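Local coordinates for prepilin-like protein (Thermus thermophilus, PDB 6QVF), which is a type IV pilin-like protein of natural competence and probably serves in a DNA receptor at the pilus tip, at residues 93-98 with 102-107; 121-126 with 131-136. All coordinates share one frame; numbering follows the deposited sequence.

In the fold
Contacts 1 and 2 are two hairpins of one four-stranded antiparallel sheet. They follow one another along the chain, and their centres lie about 9 Å apart. The inner strands, 100-108 and 117-125, are neighbours and join the hairpins. A103 N lies 2.9 Å from T123 O, and D105 N lies 2.9 Å from V121 O; both are probable hydrogen bonds. On the side facing helix 2-30, W104 CB packs on V122 CG1 at 3.8 Å. A long helix against such a sheet is the type IV pilin fold. Strand 92-97 is one outer strand. Strand 131-139, the other, pairs with the second subunit and carries the sheet across the interface.

Contact 1 of 2, residues 93-98 with 102-107; sequences GTETIF and VAWDIR
V102 and E95 form a hydrogen-bonded pair: V102 N gives a 2.7 Å bond to E95 O, and E95 N returns one to V102 O. G93 and W104 make the next such pair, with W104 N 2.9 Å from G93 O and G93 N 3.1 Å from W104 O. Between them T94 faces A103 as a non-hydrogen-bonded pair, and T94 CA comes within 3.3 Å of V102 O in a CA-H...O contact. One water accepts from W104 NE1 at 2.9 Å, in the plane of the indole, and gives a weak bond to T94 O.

This is the first beta hairpin of the four-stranded pilin sheet, with strand 92-97 at its margin. E95, V102 and W104 turn to the face covered by helix 2-30. W104 CG sits between its backbone N and carbonyl carbon (chi1 64°), which swings the indole back across the neighbouring strand. G93 lies over one ring face, and its CA makes a CH-pi contact 3.9 Å from the centroid of the five-membered ring. E95 OE2 stands over the opposite face, while E95 CG approaches W104 NE1 to 3.8 Å. The carboxylate plane is turned 80° from the ring. The carboxylate continues to salt bridges with R24 and R25 of the helix, and R25 also makes a cation-pi contact with W104. Farther along, I97 CG1 meets V102 CG2 at 4.1 Å.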
# COMPACT_ATOMS: atom_id res chain seq x y z
N GLY B 93 -7.92 11.30 8.98
CA GLY B 93 -8.52 12.55 8.63
C GLY B 93 -8.58 12.75 7.12
O GLY B 93 -8.46 11.78 6.36
N THR B 94 -8.84 13.99 6.73
CA THR B 94 -8.92 14.35 5.33
C THR B 94 -8.18 15.66 5.13
O THR B 94 -8.42 16.63 5.86
CB THR B 94 -10.36 14.41 4.80
OG1 THR B 94 -11.03 13.15 4.97
CG2 THR B 94 -10.37 14.79 3.34
N GLU B 95 -7.22 15.66 4.21
CA GLU B 95 -6.52 16.89 3.85
C GLU B 95 -6.97 17.29 2.45
O GLU B 95 -7.10 16.47 1.56
CB GLU B 95 -5.00 16.71 3.85
CG GLU B 95 -4.34 16.45 5.19
CD GLU B 95 -2.82 16.46 5.12
OE1 GLU B 95 -2.28 17.26 4.33
OE2 GLU B 95 -2.17 15.67 5.86
N THR B 96 -7.15 18.58 2.21
CA THR B 96 -7.45 19.03 0.83
C THR B 96 -6.23 19.77 0.26
O THR B 96 -5.79 20.75 0.83
CB THR B 96 -8.70 19.91 0.79
OG1 THR B 96 -9.75 19.13 1.37
CG2 THR B 96 -9.05 20.36 -0.61
N ILE B 97 -5.73 19.25 -0.85
CA ILE B 97 -4.52 19.67 -1.55
C ILE B 97 -4.94 20.16 -2.94
O ILE B 97 -5.42 19.37 -3.76
CB ILE B 97 -3.53 18.49 -1.69
CG1 ILE B 97 -3.25 17.79 -0.35
CG2 ILE B 97 -2.24 18.92 -2.39
CD1 ILE B 97 -2.72 18.69 0.73
N PHE B 98 -4.84 21.46 -3.15
CA PHE B 98 -5.25 22.11 -4.42
C PHE B 98 -6.62 21.59 -4.87
O PHE B 98 -6.81 21.20 -6.03
CB PHE B 98 -4.19 21.87 -5.50
CG PHE B 98 -2.84 22.43 -5.16
CD1 PHE B 98 -2.70 23.78 -4.86
CD2 PHE B 98 -1.71 21.62 -5.09
CE1 PHE B 98 -1.46 24.31 -4.55
CE2 PHE B 98 -0.47 22.16 -4.76
CZ PHE B 98 -0.35 23.50 -4.49
N VAL B 102 -7.88 14.32 0.22
CA VAL B 102 -7.12 13.15 0.43
C VAL B 102 -7.47 12.58 1.80
O VAL B 102 -7.09 13.16 2.83
CB VAL B 102 -5.61 13.45 0.35
CG1 VAL B 102 -4.83 12.16 0.42
CG2 VAL B 102 -5.26 14.23 -0.94
N ALA B 103 -8.15 11.42 1.82
CA ALA B 103 -8.38 10.66 3.06
C ALA B 103 -7.06 10.02 3.45
O ALA B 103 -6.31 9.54 2.58
CB ALA B 103 -9.42 9.63 2.86
N TRP B 104 -6.75 10.01 4.74
CA TRP B 104 -5.49 9.44 5.20
C TRP B 104 -5.72 8.74 6.53
O TRP B 104 -6.61 9.10 7.30
CB TRP B 104 -4.38 10.50 5.33
CG TRP B 104 -4.67 11.55 6.36
CD1 TRP B 104 -5.24 12.76 6.14
CD2 TRP B 104 -4.34 11.51 7.76
NE1 TRP B 104 -5.33 13.47 7.30
CE2 TRP B 104 -4.78 12.73 8.32
CE3 TRP B 104 -3.70 10.58 8.59
CZ2 TRP B 104 -4.62 13.03 9.68
CZ3 TRP B 104 -3.58 10.87 9.94
CH2 TRP B 104 -4.03 12.08 10.47
N ASP B 105 -4.95 7.67 6.74
CA ASP B 105 -5.09 6.86 7.95
C ASP B 105 -3.74 6.25 8.31
O ASP B 105 -3.06 5.67 7.46
CB ASP B 105 -6.09 5.73 7.68
CG ASP B 105 -6.32 4.82 8.86
OD1 ASP B 105 -5.50 3.95 9.11
OD2 ASP B 105 -7.38 4.99 9.53
N ILE B 106 -3.39 6.38 9.59
CA ILE B 106 -2.26 5.72 10.22
C ILE B 106 -2.80 4.68 11.19
O ILE B 106 -3.67 5.02 12.02
CB ILE B 106 -1.42 6.73 11.01
CG1 ILE B 106 -0.90 7.88 10.15
CG2 ILE B 106 -0.30 6.03 11.73
CD1 ILE B 106 -0.25 9.02 10.95
N ARG B 107 -2.30 3.45 11.11
CA ARG B 107 -2.67 2.47 12.15
C ARG B 107 -1.60 1.41 12.38
O ARG B 107 -0.85 1.03 11.47
CB ARG B 107 -4.01 1.81 11.82
CG ARG B 107 -4.06 1.08 10.50
CD ARG B 107 -5.44 0.47 10.30
NE ARG B 107 -6.44 1.52 10.22
CZ ARG B 107 -7.73 1.38 10.57
NH1 ARG B 107 -8.21 0.20 10.95
NH2 ARG B 107 -8.53 2.44 10.51
O HOH W 1 -6.28 16.10 7.99

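Contact 2 of 2, residues 121-126 with 131-136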
# COMPACT_ATOMS: atom_id res chain seq x y z
N VAL B 121 -2.06 4.81 4.81
CA VAL B 121 -2.84 4.65 3.59
C VAL B 121 -3.56 5.94 3.28
O VAL B 121 -4.21 6.49 4.15
CB VAL B 121 -3.78 3.45 3.71
CG1 VAL B 121 -4.57 3.24 2.43
CG2 VAL B 121 -2.98 2.22 4.05
N VAL B 122 -3.52 6.34 2.00
CA VAL B 122 -4.18 7.54 1.55
C VAL B 122 -4.98 7.27 0.29
O VAL B 122 -4.59 6.46 -0.54
CB VAL B 122 -3.17 8.69 1.32
CG1 VAL B 122 -2.35 8.94 2.58
CG2 VAL B 122 -2.29 8.44 0.12
N THR B 123 -6.07 8.01 0.17
CA THR B 123 -6.86 7.98 -1.06
C THR B 123 -7.21 9.41 -1.47
O THR B 123 -7.95 10.10 -0.72
CB THR B 123 -8.12 7.14 -0.91
OG1 THR B 123 -7.84 5.77 -0.64
CG2 THR B 123 -8.99 7.19 -2.16
N ALA B 124 -6.70 9.81 -2.63
CA ALA B 124 -7.03 11.13 -3.22
C ALA B 124 -8.20 10.95 -4.18
O ALA B 124 -8.15 10.09 -5.03
CB ALA B 124 -5.86 11.68 -3.97
N THR B 125 -9.26 11.72 -3.99
CA THR B 125 -10.42 11.62 -4.89
C THR B 125 -10.57 12.98 -5.58
O THR B 125 -10.99 13.96 -4.95
CB THR B 125 -11.71 11.30 -4.13
OG1 THR B 125 -11.62 10.02 -3.50
CG2 THR B 125 -12.91 11.33 -5.05
N HIS B 126 -10.15 13.04 -6.85
CA HIS B 126 -10.26 14.27 -7.63
C HIS B 126 -11.73 14.59 -7.82
O HIS B 126 -12.53 13.70 -8.08
CB HIS B 126 -9.59 14.13 -8.99
CG HIS B 126 -9.25 15.44 -9.60
ND1 HIS B 126 -10.20 16.26 -10.21
CD2 HIS B 126 -8.06 16.08 -9.69
CE1 HIS B 126 -9.58 17.34 -10.64
NE2 HIS B 126 -8.27 17.25 -10.36
N LYS B 131 -9.31 8.74 -8.91
CA LYS B 131 -8.93 8.36 -7.54
C LYS B 131 -7.55 7.73 -7.58
O LYS B 131 -7.20 6.98 -8.53
CB LYS B 131 -9.92 7.36 -6.95
CG LYS B 131 -11.31 7.93 -6.69
CD LYS B 131 -12.34 6.88 -6.30
CE LYS B 131 -11.95 6.09 -5.08
NZ LYS B 131 -11.08 4.95 -5.47
N VAL B 132 -6.77 8.00 -6.54
CA VAL B 132 -5.46 7.35 -6.37
C VAL B 132 -5.28 6.93 -4.91
O VAL B 132 -5.48 7.75 -3.99
CB VAL B 132 -4.29 8.25 -6.80
CG1 VAL B 132 -2.95 7.59 -6.50
CG2 VAL B 132 -4.38 8.62 -8.28
N THR B 133 -5.02 5.63 -4.72
CA THR B 133 -4.80 5.07 -3.37
C THR B 133 -3.38 4.55 -3.26
O THR B 133 -2.97 3.65 -4.03
CB THR B 133 -5.76 3.91 -3.07
OG1 THR B 133 -7.09 4.42 -3.02
CG2 THR B 133 -5.46 3.20 -1.76
N LEU B 134 -2.64 5.08 -2.27
CA LEU B 134 -1.26 4.74 -2.01
C LEU B 134 -1.11 4.32 -0.54
O LEU B 134 -1.78 4.82 0.33
CB LEU B 134 -0.33 5.91 -2.27
CG LEU B 134 -0.41 6.52 -3.67
CD1 LEU B 134 0.46 7.75 -3.74
CD2 LEU B 134 0.00 5.53 -4.74
N GLY B 135 -0.15 3.44 -0.31
CA GLY B 135 0.19 2.97 1.01
C GLY B 135 1.69 2.95 1.23
O GLY B 135 2.48 2.84 0.31
N ARG B 136 2.06 3.08 2.50
CA ARG B 136 3.41 2.83 2.91
C ARG B 136 3.36 1.95 4.17
O ARG B 136 2.55 2.19 5.06
CB ARG B 136 4.18 4.13 3.17
CG ARG B 136 5.61 3.89 3.63
CD ARG B 136 6.52 5.11 3.58
NE ARG B 136 7.85 4.77 4.08
CZ ARG B 136 8.76 5.65 4.43
NH1 ARG B 136 8.49 6.95 4.25
NH2 ARG B 136 9.87 5.22 5.05
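T123 and T133 form the middle pair of this contact, in the beta hairpin of strands 117-125 and 131-139. The hairpin makes up half of the four-stranded pilin sheet. The two strands are antiparallel; over 121-125 and 131-136 their directions differ by 169°.

Backbone bonds come in two reciprocal sets. V122 N and L134 N each bond the other residue's O at 2.9 Å. A124 N reaches V132 O at 2.8 Å, and V132 N reaches A124 O. CA-H...O contacts fill the non-hydrogen-bonded positions. K131 CA to A124 O, at 3.1 Å, is one of them. Residues 133-136 also pair antiparallel with a strand of the second subunit, and V132 packs on R136 of that subunit.

One side-chain hydrogen bond crosses the hairpin. It joins T123 OG1 to T133 OG1 at 2.8 Å, and either hydroxyl could donate. Both residues hold OG1 anti to their own carbonyl carbon (chi1 -63° and -65°), which brings the two hydroxyls together across the strands. The methyls pack round this bond, T123 CG2 at 3.5 Å from T133 OG1. A valine in place of T123 would probably leave the T133 hydroxyl without this partner and set it freer to turn.

Apolar packing lies on the other face, where V122, A124, V132 and L134 are buried. V122 CG2 touches L134 CB at 4.0 Å, the two side chains crossing at a slant. L134 then reaches A18 and V19 of helix 2-30.

On the threonine face, K131 lies alongside T125, pointing the same way. K131 CG rests 3.8 Å from T125 OG1, and K131 CE passes 4.3 Å from T123 CG2.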